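Local coordinates for hypoxanthine-guanine phosphoribosyltransferase (Leishmania tarentolae, PDB 1PZM) that transfers the 5-phosphoribosyl group from phosphoribosyl pyrophosphate to hypoxanthine or guanine, giving IMP or GMP in purine salvage, at the interface of chains A and B. Sequence-based numbering; all coordinates share one arbitrary frame. Chains: chain A/B, hypoxanthine-guanine phosphoribosyltransferase.

The interface of chains A and B. Residues chain A 76-77, 80-81, 84; chain B 20, 192, 194.
A:Ala80 and B:Glu192 meet through carbon at the centre of this patch, the methyl CB of A:Ala80 lying 3.8 Å from CG of B:Glu192. One helical turn back, CB of A:Ala76 approaches CB of the same glutamate, whose aliphatic stem thus rests along the helix surface. The stem owes its course to a CG set between backbone N and carbonyl carbon (chi1 75°) and a further bend at chi2, which carry the carboxylate towards A:Val84. Beside this core, A:Arg77 lays its CB over the centre of the B:Arg194 guanidinium, 3.8 Å from CZ, so that aliphatic carbon covers one face of the charged group. The edge of that group serves A:Asp81. B:Arg194, extended from CG to NE, grips the carboxylate side-on: NE reaches the syn lone pair of OD1 at 2.7 Å in a nearly straight bond, a salt bridge, while NH2 bonds OD2 at 2.8 Å from 29° outside the carboxylate plane. Water 3 links OD1 to the hydroxyl of the poorly ordered B:Tyr20, which also accepts the backbone N-H of B:Arg194. Water 1 connects NH1 of A:Arg77 to the B:Arg194 carbonyl oxygen, and water 2 joins OE2 of B:Glu192 to the carbonyl oxygen of A:Val84. The example shows a helix, 69-81, presenting its C-terminal turns to loop segments of the other chain, in a two-fold interface that may or may not be the dimer in solution.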
loop_
_atom_site.group_PDB
_atom_site.type_symbol
_atom_site.label_atom_id
_atom_site.label_comp_id
_atom_site.label_asym_id
_atom_site.label_seq_id
_atom_site.Cartn_x
_atom_site.Cartn_y
_atom_site.Cartn_z
ATOM N N ALA A 76 -8.436 4.300 -1.715
ATOM C CA ALA A 76 -8.015 5.515 -2.435
ATOM C C ALA A 76 -8.621 5.613 -3.840
ATOM O O ALA A 76 -9.121 6.660 -4.220
ATOM C CB ALA A 76 -6.449 5.697 -2.515
ATOM N N ARG A 77 -8.562 4.519 -4.596
ATOM C CA ARG A 77 -9.119 4.490 -5.954
ATOM C C ARG A 77 -10.663 4.553 -6.051
ATOM O O ARG A 77 -11.199 5.220 -6.903
ATOM C CB ARG A 77 -8.548 3.312 -6.737
ATOM C CG ARG A 77 -7.033 3.473 -7.027
ATOM C CD ARG A 77 -6.419 2.242 -7.608
ATOM N NE ARG A 77 -6.143 1.189 -6.622
ATOM C CZ ARG A 77 -5.424 0.109 -6.983
ATOM N NH1 ARG A 77 -4.915 0.020 -8.273
ATOM N NH2 ARG A 77 -5.177 -0.856 -6.111
ATOM N N ALA A 80 -11.354 8.169 -5.563
ATOM C CA ALA A 80 -11.156 8.814 -6.855
ATOM C C ALA A 80 -12.401 8.675 -7.732
ATOM O O ALA A 80 -12.810 9.657 -8.371
ATOM C CB ALA A 80 -9.963 8.219 -7.590
ATOM N N ASP A 81 -12.991 7.479 -7.786
ATOM C CA ASP A 81 -14.261 7.281 -8.554
ATOM C C ASP A 81 -15.391 8.239 -8.106
ATOM O O ASP A 81 -16.281 8.622 -8.918
ATOM C CB ASP A 81 -14.811 5.865 -8.383
ATOM C CG ASP A 81 -13.892 4.794 -8.931
ATOM O OD1 ASP A 81 -12.916 5.074 -9.671
ATOM O OD2 ASP A 81 -14.089 3.609 -8.641
ATOM N N VAL A 84 -13.507 12.438 -4.664
ATOM C CA VAL A 84 -12.995 12.968 -3.420
ATOM C C VAL A 84 -11.480 13.134 -3.552
ATOM O O VAL A 84 -10.783 12.128 -3.738
ATOM C CB VAL A 84 -13.233 11.995 -2.278
ATOM C CG1 VAL A 84 -12.609 12.571 -1.020
ATOM C CG2 VAL A 84 -14.739 11.742 -2.110
ATOM N N TYR B 20 -8.966 13.786 -12.491
ATOM C CA TYR B 20 -7.742 13.607 -13.334
ATOM C C TYR B 20 -7.514 15.022 -13.904
ATOM O O TYR B 20 -8.131 15.383 -14.908
ATOM C CB TYR B 20 -7.941 12.430 -14.368
ATOM C CG TYR B 20 -8.225 11.054 -13.670
ATOM C CD1 TYR B 20 -9.065 11.004 -12.536
ATOM C CD2 TYR B 20 -7.641 9.830 -14.117
ATOM C CE1 TYR B 20 -9.343 9.796 -11.817
ATOM C CE2 TYR B 20 -7.903 8.586 -13.435
ATOM C CZ TYR B 20 -8.782 8.598 -12.250
ATOM O OH TYR B 20 -9.124 7.506 -11.451
ATOM N N GLU B 192 -4.224 9.000 -5.930
ATOM C CA GLU B 192 -5.454 8.166 -5.949
ATOM C C GLU B 192 -5.967 7.850 -7.364
ATOM O O GLU B 192 -6.831 6.969 -7.548
ATOM C CB GLU B 192 -6.563 8.769 -5.031
ATOM C CG GLU B 192 -7.292 9.983 -5.549
ATOM C CD GLU B 192 -6.541 11.302 -5.402
ATOM O OE1 GLU B 192 -5.291 11.348 -5.178
ATOM O OE2 GLU B 192 -7.206 12.345 -5.536
ATOM N N ARG B 194 -6.631 6.262 -10.901
ATOM C CA ARG B 194 -6.472 4.869 -11.356
ATOM C C ARG B 194 -5.469 4.668 -12.488
ATOM O O ARG B 194 -4.816 3.590 -12.600
ATOM C CB ARG B 194 -7.824 4.306 -11.754
ATOM C CG ARG B 194 -8.732 3.993 -10.596
ATOM C CD ARG B 194 -10.105 3.460 -11.144
ATOM N NE ARG B 194 -11.003 3.151 -10.049
ATOM C CZ ARG B 194 -10.970 2.052 -9.317
ATOM N NH1 ARG B 194 -10.042 1.086 -9.497
ATOM N NH2 ARG B 194 -11.849 1.933 -8.334
HETATM O O HOH W 1 -5.378 1.554 -10.685
HETATM O O HOH W 2 -9.668 12.431 -6.427
HETATM O O HOH W 3 -11.647 7.058 -11.301
#